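PDB 5JSC: putative acyl-CoA dehydrogenase from Burkholderia xenovorans, which is of unknown specific function but belongs to the acyl-CoA dehydrogenase family of flavoproteins and binds flavin-adenine dinucleotide. Local coordinates for residues C[330-335]-C[389-394]; C[261-266]-C[319-324]; C[202-207]-C[251-256]. All blocks are in the same frame, centred on the assembly; numbering follows the deposited sequence.

Contact 1 (C[330-335]-C[389-394]); sequences NVTREA and QLIVGR. With FAD (flavin-adenine dinucleotide), chain M.
The first torsions of T332 and I391 turn one methyl of each toward the other: in both residues CG2 stands anti to the backbone N, with T332 OG1 (chi1 -56°) and I391 CG1 (chi1 -72°) beside it. The result is helix-on-helix packing in the mainly helical C-terminal domain of the acyl-CoA dehydrogenase fold, where the start of helix 332-356 meets the first half of helix 385-405. T332 CG2 and I391 CG2 come within 4.0 Å, the two side chains crossing at about a right angle. One residue further along each helix the contact shifts to backbone and stem: V392 CG2 lies 4.0 Å from R333 O, and the aliphatic CG of R333 rests more loosely beside the same methyl. Beyond that stem, the guanidinium of R333 forms a salt bridge with D395, one residue past 389-394, so apolar and ionic parts of a single side chain both hold the second helix.

The helix start is shaped by an Asx turn. N330 OD1 accepts from T332 N at 3.0 Å, with the donor well above the carbonyl plane, while N330 ND2 reaches forward, close to its own amide plane, to T332 OG1. T332 OG1 also bonds D259 of helix 250-286; together the two bonds probably help fix the rotation of T332, and with it the CG2 that faces I391.

On helix 385-405, L390 belongs to the FAD pocket, and its backbone O lies over the centre of one face of the R394 guanidinium. L390 CD1 lies 3.7 Å from both N1A and N6A of the FAD adenine.

Contact 2 (C[261-266]-C[319-324]); sequences FRTSVA and YRAAWL
T263 meets A321 and A322 through apolar packing, a buried helix-to-helix contact inside the alpha-helical C-terminal domain that typifies acyl-CoA dehydrogenases. Helices 250-286 and 298-325 approach here until the CA atoms of T263 and A322 are 6.7 Å apart, and only short side chains stand between them. The T263 methyl does most of the touching. With OG1 beside the backbone N (chi1 -49°), CG2 is anti to it and faces A321 CB at 3.8 Å. It also lies 4.0 Å from A322 N, with the methyl of A322 slightly further off, so the methyl of T263 sits against backbone as well as side chain. The other branch of T263, OG1, lies 4.0 Å from the same A321 CB. A335 of helix 332-356 and C92 of helix 88-101 pack on T263 too.

Ionic and polar contacts lie around this apolar centre. R320 sends NH2 to a salt bridge with D312 of the second subunit, whereas the hydroxyl of Y319 bonds E96 in the N-terminal helical domain. R262 NE is tied to the backbone O of E382. Segment 319-324 therefore lies at a subunit boundary, and both segments keep polar links to other parts of their own chain.

Within 261-266 a side chain turns back onto its own helix. F261 O receives two donors, the backbone N of V265 and the hydroxyl of S264, which is also bonded to R95. S264 OG donates to F261 O at 2.7 Å, in the carbonyl plane and on a lone pair.

Contact 3 (C[202-207]-C[251-256]); sequences ISAFVV and FKLAMR
I202 overlaps the rim of the F251 ring: its CD1 methyl sits near the ring plane, 3.9 Å from F251 CD1, so an aliphatic tip meets an aromatic edge and not a face. This strand-on-helix packing joins the beta domain in the middle of the acyl-CoA dehydrogenase fold to helix 250-286, the long first helix of the C-terminal domain. I202 also covers the helix beginning, since its CG2, anti to the backbone N, lies 3.9 Å from F251 N. One face of the F251 ring is lined by its own helix, the CE methyl of M255 standing 4.1 Å above the ring plane toward the rim.

Two residues along strand 202-208, A204 repeats the apolar theme on a smaller scale. Its CB touches L253 CD2 at 3.9 Å, and L253 reaches it with CG anti to the backbone N (chi1 -172°). F190 of the neighbouring strand flanks A204, while L253 continues onto A118 and L121 of helix 103-122, so that a helix of the N-terminal domain also packs on this leucine. S203, between the two packing residues, points its side chain the other way, and its hydroxyl bonds T193 and the backbone N of G248.

At the end of the contact where the strand starts, solvent takes part. A backbone bond between I202 and G250 lies close by, and a water molecule bridges the strand and helix backbones. That water accepts from I202 N at 3.1 Å and from F251 N at 3.2 Å.

How the contacts relate
Contacts 1 and 2 form one continuous piece of the C-terminal helical domain. Their centres lie 12 Å apart and they touch directly, A335 CB of contact 1 packing on T263 OG1 of contact 2, and I391 CD1 on R262 NH1. The centre of contact 3 is about 20 Å from that of contact 1 and 21 Å from that of contact 2, with nearest atoms about 6 and 5 Å apart. Helix 250-286 supplies 251-256 to contact 3 and 261-266 to contact 2. The FAD touches contact 1 through L390 and also bonds R287 and G359 of the third subunit, so it lies between subunits; the F251 side chain of contact 3 remains about 11 Å from a bound FAD.

Contact 1 (C[330-335]-C[389-394])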
loop_
_atom_site.group_PDB
_atom_site.type_symbol
_atom_site.label_atom_id
_atom_site.label_comp_id
_atom_site.label_asym_id
_atom_site.label_seq_id
_atom_site.Cartn_x
_atom_site.Cartn_y
_atom_site.Cartn_z
ATOM N N ASN C 330 -29.295 -7.663 11.045
ATOM C CA ASN C 330 -28.175 -8.526 10.705
ATOM C C ASN C 330 -26.961 -7.682 10.350
ATOM O O ASN C 330 -27.086 -6.653 9.686
ATOM C CB ASN C 330 -28.559 -9.406 9.516
ATOM C CG ASN C 330 -27.391 -10.178 8.956
ATOM O OD1 ASN C 330 -26.633 -9.677 8.109
ATOM N ND2 ASN C 330 -27.241 -11.416 9.411
ATOM N N VAL C 331 -25.776 -8.118 10.785
ATOM C CA VAL C 331 -24.570 -7.357 10.472
ATOM C C VAL C 331 -23.479 -8.241 9.874
ATOM O O VAL C 331 -22.291 -7.964 10.058
ATOM C CB VAL C 331 -24.031 -6.613 11.711
ATOM C CG1 VAL C 331 -24.966 -5.485 12.111
ATOM C CG2 VAL C 331 -23.789 -7.575 12.881
ATOM N N THR C 332 -23.853 -9.291 9.131
ATOM C CA THR C 332 -22.824 -10.155 8.546
ATOM C C THR C 332 -21.805 -9.342 7.747
ATOM O O THR C 332 -20.586 -9.521 7.906
ATOM C CB THR C 332 -23.466 -11.238 7.671
ATOM O OG1 THR C 332 -24.418 -11.981 8.447
ATOM C CG2 THR C 332 -22.398 -12.207 7.153
ATOM N N ARG C 333 -22.280 -8.407 6.915
ATOM C CA ARG C 333 -21.359 -7.594 6.114
ATOM C C ARG C 333 -20.599 -6.595 6.976
ATOM O O ARG C 333 -19.369 -6.473 6.875
ATOM C CB ARG C 333 -22.114 -6.849 5.006
ATOM C CG ARG C 333 -21.171 -6.036 4.087
ATOM C CD ARG C 333 -21.862 -4.937 3.261
ATOM N NE ARG C 333 -22.638 -5.463 2.139
ATOM C CZ ARG C 333 -23.166 -4.712 1.176
ATOM N NH1 ARG C 333 -23.001 -3.395 1.180
ATOM N NH2 ARG C 333 -23.868 -5.280 0.208
ATOM N N GLU C 334 -21.323 -5.850 7.815
ATOM C CA GLU C 334 -20.714 -4.745 8.545
ATOM C C GLU C 334 -19.755 -5.238 9.617
ATOM O O GLU C 334 -18.726 -4.591 9.867
ATOM C CB GLU C 334 -21.814 -3.873 9.155
ATOM C CG GLU C 334 -22.697 -3.179 8.115
ATOM C CD GLU C 334 -23.833 -4.047 7.558
ATOM O OE1 GLU C 334 -23.963 -5.230 7.952
ATOM O OE2 GLU C 334 -24.613 -3.530 6.729
ATOM N N ALA C 335 -20.066 -6.380 10.248
ATOM C CA ALA C 335 -19.142 -6.984 11.204
ATOM C C ALA C 335 -17.884 -7.482 10.511
ATOM O O ALA C 335 -16.778 -7.322 11.038
ATOM C CB ALA C 335 -19.823 -8.137 11.954
ATOM N N GLN C 389 -12.951 -10.678 3.676
ATOM C CA GLN C 389 -13.010 -9.997 2.382
ATOM C C GLN C 389 -13.984 -10.680 1.438
ATOM O O GLN C 389 -14.748 -10.015 0.730
ATOM C CB GLN C 389 -11.640 -9.973 1.721
ATOM C CG GLN C 389 -10.598 -9.136 2.373
ATOM C CD GLN C 389 -9.292 -9.241 1.610
ATOM O OE1 GLN C 389 -8.633 -10.277 1.637
ATOM N NE2 GLN C 389 -8.932 -8.185 0.893
ATOM N N LEU C 390 -13.942 -12.011 1.382
ATOM C CA LEU C 390 -14.832 -12.727 0.483
ATOM C C LEU C 390 -16.285 -12.624 0.929
ATOM O O LEU C 390 -17.181 -12.564 0.081
ATOM C CB LEU C 390 -14.394 -14.185 0.377
ATOM C CG LEU C 390 -13.010 -14.397 -0.237
ATOM C CD1 LEU C 390 -12.567 -15.844 -0.037
ATOM C CD2 LEU C 390 -13.022 -14.024 -1.717
ATOM N N ILE C 391 -16.541 -12.589 2.241
ATOM C CA ILE C 391 -17.903 -12.352 2.720
ATOM C C ILE C 391 -18.424 -11.027 2.179
ATOM O O ILE C 391 -19.544 -10.938 1.657
ATOM C CB ILE C 391 -17.953 -12.379 4.260
ATOM C CG1 ILE C 391 -17.768 -13.802 4.790
ATOM C CG2 ILE C 391 -19.271 -11.770 4.777
ATOM C CD1 ILE C 391 -17.486 -13.852 6.282
ATOM N N VAL C 392 -17.615 -9.974 2.297
ATOM C CA VAL C 392 -18.053 -8.658 1.848
ATOM C C VAL C 392 -18.249 -8.643 0.336
ATOM O O VAL C 392 -19.267 -8.152 -0.168
ATOM C CB VAL C 392 -17.052 -7.583 2.300
ATOM C CG1 VAL C 392 -17.414 -6.238 1.686
ATOM C CG2 VAL C 392 -17.019 -7.495 3.839
ATOM N N GLY C 393 -17.276 -9.180 -0.412
ATOM C CA GLY C 393 -17.372 -9.146 -1.866
ATOM C C GLY C 393 -18.555 -9.937 -2.394
ATOM O O GLY C 393 -19.274 -9.477 -3.285
ATOM N N ARG C 394 -18.778 -11.134 -1.845
ATOM C CA ARG C 394 -19.945 -11.915 -2.247
ATOM C C ARG C 394 -21.239 -11.184 -1.913
ATOM O O ARG C 394 -22.211 -11.249 -2.675
ATOM C CB ARG C 394 -19.927 -13.286 -1.575
ATOM C CG ARG C 394 -18.963 -14.275 -2.194
ATOM C CD ARG C 394 -19.289 -15.696 -1.724
ATOM N NE ARG C 394 -19.178 -15.827 -0.269
ATOM C CZ ARG C 394 -18.086 -16.249 0.367
ATOM N NH1 ARG C 394 -17.007 -16.601 -0.317
ATOM N NH2 ARG C 394 -18.077 -16.328 1.692
HETATM P PA FAD M . -6.782 -22.418 7.172
HETATM O O1A FAD M . -8.239 -22.689 7.186
HETATM O O2A FAD M . -5.867 -23.536 6.664
HETATM O O5B FAD M . -6.541 -21.095 6.326
HETATM C C5B FAD M . -5.193 -20.661 6.057
HETATM C C4B FAD M . -5.316 -19.312 5.398
HETATM O O4B FAD M . -5.979 -19.470 4.131
HETATM C C3B FAD M . -6.200 -18.309 6.126
HETATM O O3B FAD M . -5.548 -17.688 7.237
HETATM C C2B FAD M . -6.559 -17.334 5.003
HETATM O O2B FAD M . -5.510 -16.380 4.830
HETATM C C1B FAD M . -6.618 -18.260 3.776
HETATM N N9A FAD M . -7.958 -18.587 3.301
HETATM C C8A FAD M . -8.960 -19.206 4.002
HETATM N N7A FAD M . -10.033 -19.456 3.293
HETATM C C5A FAD M . -9.717 -18.964 2.032
HETATM C C6A FAD M . -10.430 -18.937 0.820
HETATM N N6A FAD M . -11.672 -19.412 0.676
HETATM N N1A FAD M . -9.824 -18.384 -0.255
HETATM C C2A FAD M . -8.590 -17.883 -0.110
HETATM N N3A FAD M . -7.820 -17.854 0.984
HETATM C C4A FAD M . -8.445 -18.419 2.026
HETATM N N1 FAD M . -10.955 -21.710 16.850
HETATM C C2 FAD M . -12.008 -22.155 17.604
HETATM O O2 FAD M . -12.831 -22.976 17.166
HETATM N N3 FAD M . -12.162 -21.696 18.886
HETATM C C4 FAD M . -11.335 -20.795 19.526
HETATM O O4 FAD M . -11.513 -20.518 20.709
HETATM C C4X FAD M . -10.250 -20.308 18.724
HETATM N N5 FAD M . -9.388 -19.503 19.280
HETATM C C5X FAD M . -8.235 -19.196 18.575
HETATM C C6 FAD M . -7.234 -18.468 19.215
HETATM C C7 FAD M . -6.016 -18.220 18.592
HETATM C C7M FAD M . -4.944 -17.469 19.338
HETATM C C8 FAD M . -5.800 -18.693 17.283
HETATM C C8M FAD M . -4.491 -18.451 16.572
HETATM C C9 FAD M . -6.806 -19.403 16.635
HETATM C C9A FAD M . -8.016 -19.665 17.271
HETATM N N10 FAD M . -9.015 -20.468 16.679
HETATM C C10 FAD M . -10.130 -20.833 17.393
HETATM C "C1'" FAD M . -8.774 -21.038 15.346
HETATM C "C2'" FAD M . -9.001 -20.044 14.213
HETATM O "O2'" FAD M . -10.389 -19.746 14.067
HETATM C "C3'" FAD M . -8.468 -20.638 12.910
HETATM O "O3'" FAD M . -7.056 -20.680 13.056
HETATM C "C4'" FAD M . -8.836 -19.834 11.664
HETATM O "O4'" FAD M . -10.230 -19.999 11.396
HETATM C "C5'" FAD M . -8.019 -20.254 10.459
HETATM O "O5'" FAD M . -8.206 -21.672 10.270
HETATM P P FAD M . -6.858 -22.545 10.025
HETATM O O1P FAD M . -5.838 -22.262 11.073
HETATM O O2P FAD M . -7.242 -23.986 9.877
HETATM O O3P FAD M . -6.295 -22.015 8.631
#

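Contact 2 (C[261-266]-C[319-324])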
loop_
_atom_site.group_PDB
_atom_site.type_symbol
_atom_site.label_atom_id
_atom_site.label_comp_id
_atom_site.label_asym_id
_atom_site.label_seq_id
_atom_site.Cartn_x
_atom_site.Cartn_y
_atom_site.Cartn_z
ATOM N N PHE C 261 -19.783 -11.728 17.748
ATOM C CA PHE C 261 -18.528 -11.378 18.387
ATOM C C PHE C 261 -17.425 -10.961 17.422
ATOM O O PHE C 261 -16.413 -10.431 17.883
ATOM C CB PHE C 261 -18.098 -12.524 19.305
ATOM C CG PHE C 261 -19.005 -12.656 20.500
ATOM C CD1 PHE C 261 -18.884 -11.777 21.561
ATOM C CD2 PHE C 261 -20.029 -13.584 20.520
ATOM C CE1 PHE C 261 -19.733 -11.848 22.643
ATOM C CE2 PHE C 261 -20.887 -13.667 21.610
ATOM C CZ PHE C 261 -20.741 -12.794 22.669
ATOM N N ARG C 262 -17.606 -11.100 16.102
ATOM C CA ARG C 262 -16.595 -10.559 15.193
ATOM C C ARG C 262 -16.424 -9.055 15.382
ATOM O O ARG C 262 -15.300 -8.546 15.330
ATOM C CB ARG C 262 -16.927 -10.885 13.733
ATOM C CG ARG C 262 -16.394 -12.251 13.274
ATOM C CD ARG C 262 -16.944 -12.633 11.911
ATOM N NE ARG C 262 -16.513 -13.972 11.531
ATOM C CZ ARG C 262 -17.017 -14.658 10.511
ATOM N NH1 ARG C 262 -17.995 -14.134 9.779
ATOM N NH2 ARG C 262 -16.551 -15.869 10.229
ATOM N N THR C 263 -17.517 -8.319 15.619
ATOM C CA THR C 263 -17.352 -6.886 15.860
ATOM C C THR C 263 -16.560 -6.632 17.140
ATOM O O THR C 263 -15.802 -5.654 17.225
ATOM C CB THR C 263 -18.718 -6.197 15.919
ATOM O OG1 THR C 263 -19.498 -6.607 14.789
ATOM C CG2 THR C 263 -18.568 -4.676 15.878
ATOM N N SER C 264 -16.694 -7.517 18.132
ATOM C CA SER C 264 -15.911 -7.377 19.352
ATOM C C SER C 264 -14.428 -7.657 19.119
ATOM O O SER C 264 -13.593 -7.081 19.820
ATOM C CB SER C 264 -16.483 -8.287 20.456
ATOM O OG SER C 264 -15.962 -9.608 20.400
ATOM N N VAL C 265 -14.078 -8.527 18.155
ATOM C CA VAL C 265 -12.668 -8.697 17.792
ATOM C C VAL C 265 -12.140 -7.423 17.164
ATOM O O VAL C 265 -10.994 -7.020 17.404
ATOM C CB VAL C 265 -12.474 -9.887 16.829
ATOM C CG1 VAL C 265 -11.002 -9.996 16.368
ATOM C CG2 VAL C 265 -12.907 -11.174 17.486
ATOM N N ALA C 266 -12.959 -6.787 16.325
ATOM C CA ALA C 266 -12.596 -5.482 15.788
ATOM C C ALA C 266 -12.363 -4.481 16.906
ATOM O O ALA C 266 -11.412 -3.693 16.853
ATOM C CB ALA C 266 -13.682 -4.992 14.836
ATOM N N TYR C 319 -18.203 0.761 15.629
ATOM C CA TYR C 319 -19.416 1.180 16.314
ATOM C C TYR C 319 -20.574 1.419 15.357
ATOM O O TYR C 319 -21.725 1.340 15.791
ATOM C CB TYR C 319 -19.095 2.376 17.223
ATOM C CG TYR C 319 -18.220 1.847 18.342
ATOM C CD1 TYR C 319 -18.764 1.037 19.339
ATOM C CD2 TYR C 319 -16.840 2.063 18.358
ATOM C CE1 TYR C 319 -17.969 0.489 20.340
ATOM C CE2 TYR C 319 -16.041 1.513 19.353
ATOM C CZ TYR C 319 -16.611 0.724 20.346
ATOM O OH TYR C 319 -15.842 0.159 21.335
ATOM N N ARG C 320 -20.319 1.602 14.056
ATOM C CA ARG C 320 -21.409 1.487 13.091
ATOM C C ARG C 320 -21.995 0.085 13.126
ATOM O O ARG C 320 -23.214 -0.089 13.205
ATOM C CB ARG C 320 -20.923 1.834 11.675
ATOM C CG ARG C 320 -22.014 1.801 10.589
ATOM C CD ARG C 320 -22.274 0.396 10.016
ATOM N NE ARG C 320 -21.104 -0.140 9.317
ATOM C CZ ARG C 320 -20.884 0.010 8.013
ATOM N NH1 ARG C 320 -21.753 0.660 7.253
ATOM N NH2 ARG C 320 -19.786 -0.496 7.464
ATOM N N ALA C 321 -21.133 -0.934 13.071
ATOM C CA ALA C 321 -21.620 -2.310 13.104
ATOM C C ALA C 321 -22.313 -2.625 14.423
ATOM O O ALA C 321 -23.371 -3.271 14.437
ATOM C CB ALA C 321 -20.470 -3.291 12.861
ATOM N N ALA C 322 -21.736 -2.187 15.544
ATOM C CA ALA C 322 -22.347 -2.491 16.837
ATOM C C ALA C 322 -23.681 -1.771 16.994
ATOM O O ALA C 322 -24.671 -2.373 17.435
ATOM C CB ALA C 322 -21.391 -2.124 17.975
ATOM N N TRP C 323 -23.734 -0.495 16.607
ATOM C CA TRP C 323 -24.996 0.238 16.643
ATOM C C TRP C 323 -26.048 -0.443 15.771
ATOM O O TRP C 323 -27.212 -0.594 16.177
ATOM C CB TRP C 323 -24.766 1.688 16.198
ATOM C CG TRP C 323 -26.037 2.424 15.910
ATOM C CD1 TRP C 323 -26.815 3.113 16.808
ATOM C CD2 TRP C 323 -26.699 2.519 14.649
ATOM N NE1 TRP C 323 -27.918 3.633 16.173
ATOM C CE2 TRP C 323 -27.873 3.282 14.848
ATOM C CE3 TRP C 323 -26.415 2.036 13.362
ATOM C CZ2 TRP C 323 -28.760 3.575 13.810
ATOM C CZ3 TRP C 323 -27.305 2.331 12.330
ATOM C CH2 TRP C 323 -28.458 3.097 12.565
ATOM N N LEU C 324 -25.657 -0.875 14.571
ATOM C CA LEU C 324 -26.610 -1.487 13.652
ATOM C C LEU C 324 -27.153 -2.799 14.207
ATOM O O LEU C 324 -28.368 -3.051 14.151
ATOM C CB LEU C 324 -25.948 -1.694 12.289
ATOM C CG LEU C 324 -26.832 -2.296 11.198
ATOM C CD1 LEU C 324 -28.128 -1.496 11.025
ATOM C CD2 LEU C 324 -26.046 -2.373 9.882
#

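Contact 3 (C[202-207]-C[251-256])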
loop_
_atom_site.group_PDB
_atom_site.type_symbol
_atom_site.label_atom_id
_atom_site.label_comp_id
_atom_site.label_asym_id
_atom_site.label_seq_id
_atom_site.Cartn_x
_atom_site.Cartn_y
_atom_site.Cartn_z
ATOM N N ILE C 202 -24.380 -30.507 10.516
ATOM C CA ILE C 202 -23.646 -30.175 11.733
ATOM C C ILE C 202 -24.641 -29.901 12.850
ATOM O O ILE C 202 -25.688 -29.285 12.622
ATOM C CB ILE C 202 -22.716 -28.966 11.490
ATOM C CG1 ILE C 202 -21.612 -29.357 10.473
ATOM C CG2 ILE C 202 -22.106 -28.441 12.795
ATOM C CD1 ILE C 202 -20.880 -28.182 9.835
ATOM N N SER C 203 -24.311 -30.353 14.061
ATOM C CA SER C 203 -25.091 -30.039 15.250
ATOM C C SER C 203 -24.169 -29.453 16.309
ATOM O O SER C 203 -22.956 -29.672 16.291
ATOM C CB SER C 203 -25.809 -31.279 15.813
ATOM O OG SER C 203 -26.716 -31.815 14.859
ATOM N N ALA C 204 -24.758 -28.702 17.239
ATOM C CA ALA C 204 -24.031 -28.053 18.323
ATOM C C ALA C 204 -24.378 -28.717 19.651
ATOM O O ALA C 204 -25.536 -29.072 19.886
ATOM C CB ALA C 204 -24.376 -26.565 18.388
ATOM N N PHE C 205 -23.378 -28.867 20.529
ATOM C CA PHE C 205 -23.558 -29.508 21.833
ATOM C C PHE C 205 -22.864 -28.706 22.921
ATOM O O PHE C 205 -21.776 -28.179 22.695
ATOM C CB PHE C 205 -22.971 -30.935 21.866
ATOM C CG PHE C 205 -23.583 -31.876 20.874
ATOM C CD1 PHE C 205 -23.049 -32.004 19.591
ATOM C CD2 PHE C 205 -24.687 -32.645 21.224
ATOM C CE1 PHE C 205 -23.607 -32.876 18.685
ATOM C CE2 PHE C 205 -25.248 -33.523 20.312
ATOM C CZ PHE C 205 -24.712 -33.640 19.044
ATOM N N VAL C 206 -23.454 -28.647 24.115
ATOM C CA VAL C 206 -22.707 -28.212 25.293
ATOM C C VAL C 206 -22.063 -29.439 25.916
ATOM O O VAL C 206 -22.756 -30.395 26.292
ATOM C CB VAL C 206 -23.595 -27.491 26.314
ATOM C CG1 VAL C 206 -22.723 -26.999 27.472
ATOM C CG2 VAL C 206 -24.330 -26.338 25.655
ATOM N N VAL C 207 -20.737 -29.421 26.023
ATOM C CA VAL C 207 -19.974 -30.565 26.511
ATOM C C VAL C 207 -19.232 -30.139 27.772
ATOM O O VAL C 207 -18.297 -29.330 27.709
ATOM C CB VAL C 207 -19.009 -31.106 25.448
ATOM C CG1 VAL C 207 -18.297 -32.343 25.976
ATOM C CG2 VAL C 207 -19.774 -31.431 24.167
ATOM N N PHE C 251 -24.525 -25.462 12.098
ATOM C CA PHE C 251 -23.687 -24.554 11.315
ATOM C C PHE C 251 -24.192 -23.122 11.421
ATOM O O PHE C 251 -23.415 -22.195 11.677
ATOM C CB PHE C 251 -23.640 -25.009 9.853
ATOM C CG PHE C 251 -22.751 -24.172 8.979
ATOM C CD1 PHE C 251 -21.406 -24.474 8.855
ATOM C CD2 PHE C 251 -23.260 -23.094 8.274
ATOM C CE1 PHE C 251 -20.577 -23.700 8.059
ATOM C CE2 PHE C 251 -22.436 -22.319 7.478
ATOM C CZ PHE C 251 -21.092 -22.627 7.367
ATOM N N LYS C 252 -25.499 -22.924 11.236
ATOM C CA LYS C 252 -26.055 -21.579 11.347
ATOM C C LYS C 252 -25.881 -21.016 12.749
ATOM O O LYS C 252 -25.658 -19.810 12.908
ATOM C CB LYS C 252 -27.533 -21.583 10.956
ATOM C CG LYS C 252 -27.737 -21.670 9.462
ATOM C CD LYS C 252 -29.207 -21.681 9.108
ATOM C CE LYS C 252 -29.411 -21.895 7.619
ATOM N NZ LYS C 252 -30.844 -22.131 7.304
ATOM N N LEU C 253 -25.967 -21.867 13.774
ATOM C CA LEU C 253 -25.743 -21.392 15.135
ATOM C C LEU C 253 -24.309 -20.899 15.317
ATOM O O LEU C 253 -24.077 -19.835 15.908
ATOM C CB LEU C 253 -26.071 -22.501 16.130
ATOM C CG LEU C 253 -26.068 -22.084 17.598
ATOM C CD1 LEU C 253 -27.029 -20.921 17.836
ATOM C CD2 LEU C 253 -26.430 -23.270 18.482
ATOM N N ALA C 254 -23.331 -21.648 14.801
ATOM C CA ALA C 254 -21.946 -21.191 14.863
ATOM C C ALA C 254 -21.787 -19.862 14.144
ATOM O O ALA C 254 -21.155 -18.932 14.661
ATOM C CB ALA C 254 -21.014 -22.234 14.241
ATOM N N MET C 255 -22.357 -19.752 12.940
ATOM C CA MET C 255 -22.217 -18.518 12.172
ATOM C C MET C 255 -22.873 -17.344 12.881
ATOM O O MET C 255 -22.332 -16.232 12.882
ATOM C CB MET C 255 -22.814 -18.692 10.778
ATOM C CG MET C 255 -22.110 -19.752 9.941
ATOM S SD MET C 255 -20.374 -19.352 9.672
ATOM C CE MET C 255 -19.557 -20.585 10.670
ATOM N N ARG C 256 -24.056 -17.564 13.468
ATOM C CA ARG C 256 -24.740 -16.476 14.160
ATOM C C ARG C 256 -23.975 -16.039 15.402
ATOM O O ARG C 256 -23.988 -14.853 15.755
ATOM C CB ARG C 256 -26.157 -16.899 14.540
ATOM C CG ARG C 256 -27.111 -16.971 13.354
ATOM C CD ARG C 256 -28.447 -17.584 13.764
ATOM N NE ARG C 256 -29.112 -16.794 14.798
ATOM C CZ ARG C 256 -29.929 -17.297 15.722
ATOM N NH1 ARG C 256 -30.181 -18.601 15.755
ATOM N NH2 ARG C 256 -30.490 -16.499 16.619
HETATM O O HOH W 1 -25.512 -27.657 10.048
#